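Local coordinates for protein N5-carboxyaminoimidazole ribonucleotide synthetase (Bacillus anthracis, PDB 3QFF) that binds ADP in an ATP-grasp domain and probably uses ATP and bicarbonate to make N5-carboxyaminoimidazole ribonucleotide in purine biosynthesis, at residues A[193-198]-A[214-219]; A[224-229]-A[315-320]. All coordinates share one frame; numbering follows the deposited sequence.

Contacts 1 and 2 are both buried and lie about 10 Å apart, centre to centre, in one antiparallel sheet. Contact 1 pairs 193-198 with 214-219 in the ATP-grasp domain; contact 2 takes the next strand, 224-229, and joins it to 315-320 at the C-terminal domain. Strands 209-220 and 223-229 are neighbours, so the two contacts share a seam where I218 probably bonds through its backbone to H225 and E226. Contact 1 reaches the nucleotide and adds to its backbone bonds a salt bridge, a carboxylate-imidazole pair, an amide-hydroxyl bond and waters. Contact 2, farther from ADP, has mostly backbone bonds and apolar contacts of valine, leucine and methionine, with E226 and H225 packed among them.

Contact 1 (A[193-198]-A[214-219]). With ADP (adenosine-5'-diphosphate), chain C.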
ATOM      1  N   PHE A 193     -10.836 -18.327  29.243  1.00 38.61           N
ATOM      2  CA  PHE A 193      -9.846 -18.408  28.178  1.00 37.32           C
ATOM      3  C   PHE A 193      -8.544 -17.748  28.596  1.00 36.52           C
ATOM      4  O   PHE A 193      -8.543 -16.854  29.445  1.00 35.79           O
ATOM      5  CB  PHE A 193     -10.373 -17.797  26.869  1.00 37.70           C
ATOM      6  CG  PHE A 193     -10.671 -16.328  26.960  1.00 37.34           C
ATOM      7  CD1 PHE A 193     -11.955 -15.887  27.255  1.00 37.53           C
ATOM      8  CD2 PHE A 193      -9.661 -15.381  26.757  1.00 38.59           C
ATOM      9  CE1 PHE A 193     -12.235 -14.523  27.347  1.00 37.54           C
ATOM     10  CE2 PHE A 193      -9.929 -14.020  26.853  1.00 37.48           C
ATOM     11  CZ  PHE A 193     -11.227 -13.591  27.145  1.00 38.23           C
ATOM     12  N   GLU A 194      -7.456 -18.212  27.987  1.00 35.38           N
ATOM     13  CA  GLU A 194      -6.139 -17.613  28.123  1.00 35.32           C
ATOM     14  C   GLU A 194      -5.987 -16.396  27.187  1.00 34.09           C
ATOM     15  O   GLU A 194      -5.626 -15.315  27.646  1.00 34.25           O
ATOM     16  CB  GLU A 194      -5.057 -18.658  27.816  1.00 35.63           C
ATOM     17  CG  GLU A 194      -3.647 -18.250  28.254  1.00 38.98           C
ATOM     18  CD  GLU A 194      -2.537 -19.122  27.662  1.00 42.97           C
ATOM     19  OE1 GLU A 194      -2.769 -20.321  27.363  1.00 43.91           O
ATOM     20  OE2 GLU A 194      -1.410 -18.601  27.503  1.00 46.16           O
ATOM     21  N   LYS A 195      -6.276 -16.587  25.894  1.00 32.27           N
ATOM     22  CA  LYS A 195      -6.062 -15.570  24.851  1.00 31.13           C
ATOM     23  C   LYS A 195      -7.301 -15.389  23.969  1.00 30.15           C
ATOM     24  O   LYS A 195      -8.030 -16.352  23.706  1.00 29.96           O
ATOM     25  CB  LYS A 195      -4.920 -16.005  23.919  1.00 31.27           C
ATOM     26  CG  LYS A 195      -3.609 -16.383  24.596  1.00 32.27           C
ATOM     27  CD  LYS A 195      -2.601 -15.310  24.393  1.00 32.27           C
ATOM     28  CE  LYS A 195      -1.312 -15.567  25.161  1.00 32.77           C
ATOM     29  NZ  LYS A 195      -0.764 -14.255  25.614  1.00 31.21           N
ATOM     30  N   GLU A 196      -7.526 -14.159  23.508  1.00 29.02           N
ATOM     31  CA  GLU A 196      -8.434 -13.908  22.380  1.00 28.46           C
ATOM     32  C   GLU A 196      -7.660 -13.896  21.068  1.00 27.31           C
ATOM     33  O   GLU A 196      -6.641 -13.201  20.939  1.00 26.65           O
ATOM     34  CB  GLU A 196      -9.182 -12.600  22.547  1.00 29.16           C
ATOM     35  CG  GLU A 196     -10.325 -12.689  23.517  1.00 30.76           C
ATOM     36  CD  GLU A 196     -11.163 -11.449  23.510  1.00 35.48           C
ATOM     37  OE1 GLU A 196     -10.754 -10.448  24.143  1.00 37.01           O
ATOM     38  OE2 GLU A 196     -12.240 -11.469  22.872  1.00 38.38           O
ATOM     39  N   VAL A 197      -8.123 -14.688  20.103  1.00 25.60           N
ATOM     40  CA  VAL A 197      -7.434 -14.783  18.821  1.00 24.41           C
ATOM     41  C   VAL A 197      -8.400 -14.571  17.657  1.00 24.11           C
ATOM     42  O   VAL A 197      -9.610 -14.778  17.797  1.00 23.30           O
ATOM     43  CB  VAL A 197      -6.618 -16.125  18.653  1.00 24.38           C
ATOM     44  CG1 VAL A 197      -5.609 -16.307  19.806  1.00 24.16           C
ATOM     45  CG2 VAL A 197      -7.536 -17.359  18.506  1.00 24.24           C
ATOM     46  N   SER A 198      -7.870 -14.128  16.519  1.00 23.22           N
ATOM     47  CA  SER A 198      -8.691 -14.037  15.324  1.00 22.62           C
ATOM     48  C   SER A 198      -7.932 -14.465  14.077  1.00 22.26           C
ATOM     49  O   SER A 198      -6.708 -14.389  14.030  1.00 22.51           O
ATOM     50  CB  SER A 198      -9.283 -12.638  15.152  1.00 22.52           C
ATOM     51  OG  SER A 198      -8.286 -11.716  14.758  1.00 23.34           O
ATOM     52  N   VAL A 214      -2.819 -16.514  12.439  1.00 23.54           N
ATOM     53  CA  VAL A 214      -3.548 -16.234  13.661  1.00 23.26           C
ATOM     54  C   VAL A 214      -2.991 -14.999  14.391  1.00 23.36           C
ATOM     55  O   VAL A 214      -1.800 -14.913  14.657  1.00 23.29           O
ATOM     56  CB  VAL A 214      -3.550 -17.440  14.644  1.00 23.50           C
ATOM     57  CG1 VAL A 214      -4.476 -17.148  15.822  1.00 22.79           C
ATOM     58  CG2 VAL A 214      -3.957 -18.755  13.941  1.00 25.60           C
ATOM     59  N   ALA A 215      -3.878 -14.069  14.736  1.00 23.08           N
ATOM     60  CA  ALA A 215      -3.498 -12.889  15.508  1.00 23.32           C
ATOM     61  C   ALA A 215      -4.037 -13.021  16.926  1.00 23.59           C
ATOM     62  O   ALA A 215      -5.175 -13.440  17.120  1.00 23.11           O
ATOM     63  CB  ALA A 215      -4.056 -11.632  14.870  1.00 23.07           C
ATOM     64  N   GLU A 216      -3.208 -12.666  17.903  1.00 23.72           N
ATOM     65  CA  GLU A 216      -3.649 -12.560  19.298  1.00 24.30           C
ATOM     66  C   GLU A 216      -4.141 -11.135  19.536  1.00 24.49           C
ATOM     67  O   GLU A 216      -3.400 -10.169  19.297  1.00 24.21           O
ATOM     68  CB  GLU A 216      -2.503 -12.933  20.249  1.00 24.30           C
ATOM     69  CG  GLU A 216      -2.646 -12.406  21.690  1.00 26.29           C
ATOM     70  CD  GLU A 216      -1.386 -12.651  22.537  1.00 29.76           C
ATOM     71  OE1 GLU A 216      -0.385 -13.168  22.005  1.00 30.15           O
ATOM     72  OE2 GLU A 216      -1.397 -12.320  23.742  1.00 32.02           O
ATOM     73  N   ASN A 217      -5.381 -11.004  20.013  1.00 24.20           N
ATOM     74  CA  ASN A 217      -6.004  -9.698  20.184  1.00 25.54           C
ATOM     75  C   ASN A 217      -6.200  -9.282  21.628  1.00 26.28           C
ATOM     76  O   ASN A 217      -6.736 -10.052  22.432  1.00 26.12           O
ATOM     77  CB  ASN A 217      -7.346  -9.666  19.459  1.00 25.20           C
ATOM     78  CG  ASN A 217      -7.195  -9.937  17.996  1.00 25.15           C
ATOM     79  OD1 ASN A 217      -6.257  -9.454  17.367  1.00 23.95           O
ATOM     80  ND2 ASN A 217      -8.094 -10.739  17.443  1.00 25.15           N
ATOM     81  N   ILE A 218      -5.783  -8.055  21.931  1.00 26.84           N
ATOM     82  CA  ILE A 218      -5.936  -7.495  23.269  1.00 28.53           C
ATOM     83  C   ILE A 218      -6.982  -6.379  23.249  1.00 29.27           C
ATOM     84  O   ILE A 218      -6.798  -5.346  22.585  1.00 28.82           O
ATOM     85  CB  ILE A 218      -4.549  -7.057  23.878  1.00 28.75           C
ATOM     86  CG1 ILE A 218      -3.583  -8.257  23.881  1.00 27.94           C
ATOM     87  CG2 ILE A 218      -4.734  -6.462  25.297  1.00 29.22           C
ATOM     88  CD1 ILE A 218      -2.222  -8.038  24.559  1.00 27.17           C
ATOM     89  N   HIS A 219      -8.096  -6.617  23.947  1.00 30.59           N
ATOM     90  CA  HIS A 219      -9.184  -5.647  24.069  1.00 32.28           C
ATOM     91  C   HIS A 219      -9.120  -4.903  25.402  1.00 33.73           C
ATOM     92  O   HIS A 219      -8.698  -5.468  26.414  1.00 34.09           O
ATOM     93  CB  HIS A 219     -10.553  -6.319  23.919  1.00 32.28           C
ATOM     94  CG  HIS A 219     -10.773  -6.928  22.571  1.00 32.69           C
ATOM     95  ND1 HIS A 219     -10.348  -8.199  22.255  1.00 33.18           N
ATOM     96  CD2 HIS A 219     -11.346  -6.431  21.450  1.00 33.56           C
ATOM     97  CE1 HIS A 219     -10.658  -8.462  20.997  1.00 34.32           C
ATOM     98  NE2 HIS A 219     -11.260  -7.404  20.485  1.00 34.02           N
TER
HETATM   99  PB  ADP C 400     -18.708  -7.131  21.069  1.00 62.88           P
HETATM  100  O1B ADP C 400     -19.187  -5.867  21.745  1.00 62.84           O
HETATM  101  O2B ADP C 400     -19.597  -7.561  19.922  1.00 62.26           O
HETATM  102  O3B ADP C 400     -17.232  -7.115  20.750  1.00 62.65           O
HETATM  103  PA  ADP C 400     -18.181  -9.714  22.316  1.00 60.58           P
HETATM  104  O1A ADP C 400     -16.978  -9.772  21.397  1.00 61.16           O
HETATM  105  O2A ADP C 400     -19.227 -10.804  22.269  1.00 60.28           O
HETATM  106  O3A ADP C 400     -18.925  -8.277  22.200  1.00 61.78           O
HETATM  107  O5' ADP C 400     -17.636  -9.693  23.829  1.00 59.78           O
HETATM  108  C5' ADP C 400     -16.870  -8.584  24.294  1.00 59.37           C
HETATM  109  C4' ADP C 400     -15.805  -9.079  25.261  1.00 58.68           C
HETATM  110  O4' ADP C 400     -16.435  -9.754  26.352  1.00 57.97           O
HETATM  111  C3' ADP C 400     -14.867 -10.084  24.610  1.00 58.29           C
HETATM  112  O3' ADP C 400     -13.675  -9.448  24.141  1.00 59.10           O
HETATM  113  C2' ADP C 400     -14.582 -11.092  25.705  1.00 58.33           C
HETATM  114  O2' ADP C 400     -13.370 -10.746  26.381  1.00 57.59           O
HETATM  115  C1' ADP C 400     -15.741 -10.962  26.680  1.00 57.50           C
HETATM  116  N9  ADP C 400     -16.656 -12.131  26.547  1.00 56.66           N
HETATM  117  C8  ADP C 400     -17.734 -12.205  25.737  1.00 56.00           C
HETATM  118  N7  ADP C 400     -18.355 -13.405  25.853  1.00 55.36           N
HETATM  119  C5  ADP C 400     -17.674 -14.128  26.757  1.00 54.99           C
HETATM  120  C6  ADP C 400     -17.793 -15.485  27.349  1.00 54.68           C
HETATM  121  N6  ADP C 400     -18.793 -16.327  26.987  1.00 52.96           N
HETATM  122  N1  ADP C 400     -16.862 -15.850  28.266  1.00 54.85           N
HETATM  123  C2  ADP C 400     -15.861 -15.030  28.638  1.00 54.93           C
HETATM  124  N3  ADP C 400     -15.697 -13.791  28.141  1.00 55.17           N
HETATM  125  C4  ADP C 400     -16.555 -13.287  27.216  1.00 55.74           C
HETATM  126  O   HOH W   1      -5.979 -11.983  24.339  1.00 29.77           O
HETATM  127  O   HOH W   2      -8.624  -9.264  25.269  1.00 38.77           O
HETATM  128  O   HOH W   3     -10.441 -11.564  18.886  1.00 27.46           O
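V197 and E216 sit opposite each other as an antiparallel non-hydrogen-bonded pair, CA to CA 4.4 Å; the N-to-C directions of the two short strand segments are 124° apart. Next to them S198 and A215 exchange both backbone bonds. Toward the other end N217 N bonds to E196 O, and water 1 bridges E196 N and N217 O. The two strands form a beta hairpin of the ATP-grasp domain, and at this end the side chains of E196 and H219 lie beside the ADP ribose. E196 OE2 receives a hydrogen bond from ADP O3' (2.8 Å). Its OE1 takes a weak bond from H219 ND1 (3.0 Å), the carboxylate and imidazole planes 39° apart, and accepts a firmer one from water 2 (2.7 Å). F193 brings its ring edge to the adenine, CE1 3.6 Å from ADP N3. On the same sheet face as E196, N217 ND2 donates to S198 OG at 2.9 Å, with the oxygen in the amide plane; S282 also bonds that hydroxyl. On the face of V197 and E216, E216 OE2 is met by K195 NZ from above the carboxylate plane in a 2.8 Å salt bridge, an oxygen shared with R232.

Contact 2 (A[224-229]-A[315-320]); sequences LHESIV and PVVMVN
Within the large antiparallel sheet, strand 224-229 pairs with strand 316-320, which carries the sheet from the ATP-grasp domain into the C-terminal one. The N-to-C directions of the two short strand segments are 168° apart. S227 and M318 exchange two backbone bonds, V229 and V316 two more, and N320 N adds one to H225 O. At the start of 224-229, H225 and E226 both face I218 on the neighbouring strand, a classic beta bulge. One face of the sheet carries E226, I228, V317 and V319. E226 lies side by side with V319, CG to CG1 4.0 Å, and its OE2 is the same distance from V317 CG1. The H225 ring has E226 CG over one face, 3.6 Å above its plane and toward the rim, while CE1 comes to 3.8 Å from V319 CG1. Water 4 joins H225 ND1 to N320 O. On the face of S227 and M318, V229 CB packs against V316 CG1. M318 sets off with CG anti to the backbone N (chi1 -175°), then bends at chi2 and chi3, and its CE methyl ends 3.9 Å from L224 CD2 and 4.0 Å from S227 OG, a hydroxyl hydrogen-bonded to N217 OD1.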
ATOM      1  N   LEU A 224     -10.692  -2.903  20.577  1.00 30.66           N
ATOM      2  CA  LEU A 224      -9.383  -3.484  20.286  1.00 29.23           C
ATOM      3  C   LEU A 224      -8.257  -2.503  20.607  1.00 28.09           C
ATOM      4  O   LEU A 224      -8.315  -1.330  20.240  1.00 28.05           O
ATOM      5  CB  LEU A 224      -9.293  -3.972  18.830  1.00 29.10           C
ATOM      6  CG  LEU A 224      -8.010  -4.686  18.388  1.00 28.39           C
ATOM      7  CD1 LEU A 224      -7.760  -5.972  19.199  1.00 28.60           C
ATOM      8  CD2 LEU A 224      -8.058  -5.002  16.881  1.00 27.24           C
ATOM      9  N   HIS A 225      -7.246  -3.005  21.305  1.00 27.41           N
ATOM     10  CA  HIS A 225      -6.072  -2.217  21.671  1.00 27.36           C
ATOM     11  C   HIS A 225      -4.897  -2.634  20.781  1.00 26.86           C
ATOM     12  O   HIS A 225      -4.386  -1.817  20.016  1.00 26.74           O
ATOM     13  CB  HIS A 225      -5.746  -2.401  23.167  1.00 26.72           C
ATOM     14  CG  HIS A 225      -4.405  -1.868  23.581  1.00 27.91           C
ATOM     15  ND1 HIS A 225      -3.965  -0.603  23.253  1.00 28.78           N
ATOM     16  CD2 HIS A 225      -3.418  -2.427  24.322  1.00 27.64           C
ATOM     17  CE1 HIS A 225      -2.754  -0.416  23.748  1.00 27.63           C
ATOM     18  NE2 HIS A 225      -2.400  -1.506  24.405  1.00 28.30           N
ATOM     19  N   GLU A 226      -4.506  -3.906  20.885  1.00 26.37           N
ATOM     20  CA  GLU A 226      -3.384  -4.487  20.149  1.00 25.88           C
ATOM     21  C   GLU A 226      -3.734  -5.811  19.460  1.00 25.76           C
ATOM     22  O   GLU A 226      -4.507  -6.613  20.003  1.00 25.17           O
ATOM     23  CB  GLU A 226      -2.199  -4.730  21.082  1.00 25.85           C
ATOM     24  CG  GLU A 226      -1.447  -3.460  21.451  1.00 28.39           C
ATOM     25  CD  GLU A 226      -0.376  -3.673  22.511  1.00 30.86           C
ATOM     26  OE1 GLU A 226      -0.505  -4.619  23.331  1.00 30.64           O
ATOM     27  OE2 GLU A 226       0.591  -2.880  22.526  1.00 31.79           O
ATOM     28  N   SER A 227      -3.161  -6.024  18.274  1.00 24.95           N
ATOM     29  CA  SER A 227      -3.111  -7.345  17.640  1.00 24.68           C
ATOM     30  C   SER A 227      -1.658  -7.772  17.491  1.00 24.55           C
ATOM     31  O   SER A 227      -0.807  -7.005  17.016  1.00 24.54           O
ATOM     32  CB  SER A 227      -3.781  -7.364  16.267  1.00 24.77           C
ATOM     33  OG  SER A 227      -5.114  -6.945  16.372  1.00 26.58           O
ATOM     34  N   ILE A 228      -1.383  -9.001  17.884  1.00 23.41           N
ATOM     35  CA  ILE A 228      -0.020  -9.494  17.929  1.00 23.53           C
ATOM     36  C   ILE A 228       0.091 -10.697  17.016  1.00 23.44           C
ATOM     37  O   ILE A 228      -0.678 -11.643  17.150  1.00 23.24           O
ATOM     38  CB  ILE A 228       0.350  -9.931  19.351  1.00 23.27           C
ATOM     39  CG1 ILE A 228       0.137  -8.792  20.361  1.00 23.32           C
ATOM     40  CG2 ILE A 228       1.771 -10.476  19.378  1.00 23.89           C
ATOM     41  CD1 ILE A 228       0.055  -9.290  21.856  1.00 25.12           C
ATOM     42  N   VAL A 229       1.060 -10.666  16.105  1.00 23.55           N
ATOM     43  CA  VAL A 229       1.207 -11.707  15.107  1.00 23.71           C
ATOM     44  C   VAL A 229       2.696 -12.028  14.941  1.00 24.38           C
ATOM     45  O   VAL A 229       3.488 -11.132  14.642  1.00 24.47           O
ATOM     46  CB  VAL A 229       0.612 -11.266  13.747  1.00 23.19           C
ATOM     47  CG1 VAL A 229       0.369 -12.469  12.843  1.00 22.87           C
ATOM     48  CG2 VAL A 229      -0.684 -10.478  13.952  1.00 23.38           C
ATOM     49  N   PRO A 315       7.252 -10.273  12.045  1.00 24.87           N
ATOM     50  CA  PRO A 315       6.359 -10.170  13.203  1.00 24.70           C
ATOM     51  C   PRO A 315       5.910  -8.716  13.455  1.00 24.19           C
ATOM     52  O   PRO A 315       6.656  -7.772  13.170  1.00 24.79           O
ATOM     53  CB  PRO A 315       7.213 -10.719  14.359  1.00 24.66           C
ATOM     54  CG  PRO A 315       8.211 -11.627  13.697  1.00 24.63           C
ATOM     55  CD  PRO A 315       8.524 -10.939  12.388  1.00 25.34           C
ATOM     56  N   VAL A 316       4.696  -8.546  13.972  1.00 23.19           N
ATOM     57  CA  VAL A 316       4.069  -7.235  14.038  1.00 22.27           C
ATOM     58  C   VAL A 316       3.176  -7.092  15.266  1.00 22.37           C
ATOM     59  O   VAL A 316       2.532  -8.056  15.715  1.00 23.11           O
ATOM     60  CB  VAL A 316       3.269  -6.926  12.710  1.00 22.51           C
ATOM     61  CG1 VAL A 316       2.263  -8.051  12.396  1.00 21.82           C
ATOM     62  CG2 VAL A 316       2.553  -5.541  12.761  1.00 21.43           C
ATOM     63  N   VAL A 317       3.155  -5.890  15.824  1.00 22.20           N
ATOM     64  CA  VAL A 317       2.123  -5.509  16.787  1.00 21.46           C
ATOM     65  C   VAL A 317       1.391  -4.328  16.204  1.00 22.30           C
ATOM     66  O   VAL A 317       1.986  -3.259  15.986  1.00 21.90           O
ATOM     67  CB  VAL A 317       2.715  -5.130  18.187  1.00 21.66           C
ATOM     68  CG1 VAL A 317       1.642  -4.573  19.115  1.00 18.94           C
ATOM     69  CG2 VAL A 317       3.368  -6.355  18.815  1.00 20.86           C
ATOM     70  N   MET A 318       0.102  -4.519  15.937  1.00 21.79           N
ATOM     71  CA  MET A 318      -0.742  -3.412  15.556  1.00 21.96           C
ATOM     72  C   MET A 318      -1.265  -2.763  16.826  1.00 22.30           C
ATOM     73  O   MET A 318      -1.709  -3.474  17.743  1.00 22.46           O
ATOM     74  CB  MET A 318      -1.925  -3.870  14.702  1.00 21.97           C
ATOM     75  CG  MET A 318      -2.738  -2.671  14.206  1.00 23.08           C
ATOM     76  SD  MET A 318      -4.510  -2.857  14.264  1.00 30.00           S
ATOM     77  CE  MET A 318      -4.844  -2.946  16.033  1.00 27.90           C
ATOM     78  N   VAL A 319      -1.174  -1.435  16.905  1.00 22.09           N
ATOM     79  CA  VAL A 319      -1.795  -0.704  18.011  1.00 22.49           C
ATOM     80  C   VAL A 319      -2.823   0.278  17.487  1.00 22.47           C
ATOM     81  O   VAL A 319      -2.538   1.059  16.579  1.00 22.55           O
ATOM     82  CB  VAL A 319      -0.768   0.067  18.881  1.00 22.52           C
ATOM     83  CG1 VAL A 319      -1.398   0.398  20.247  1.00 22.94           C
ATOM     84  CG2 VAL A 319       0.471  -0.748  19.091  1.00 23.66           C
ATOM     85  N   ASN A 320      -4.026   0.246  18.050  1.00 22.85           N
ATOM     86  CA  ASN A 320      -5.057   1.201  17.663  1.00 23.75           C
ATOM     87  C   ASN A 320      -4.792   2.616  18.168  1.00 23.77           C
ATOM     88  O   ASN A 320      -4.327   2.789  19.296  1.00 22.91           O
ATOM     89  CB  ASN A 320      -6.442   0.754  18.175  1.00 23.84           C
ATOM     90  CG  ASN A 320      -7.270   0.058  17.110  1.00 24.98           C
ATOM     91  OD1 ASN A 320      -6.906   0.010  15.931  1.00 24.37           O
ATOM     92  ND2 ASN A 320      -8.414  -0.471  17.523  1.00 26.96           N
TER
HETATM   93  O   HOH W   4      -5.443   1.558  21.537  1.00 28.54           O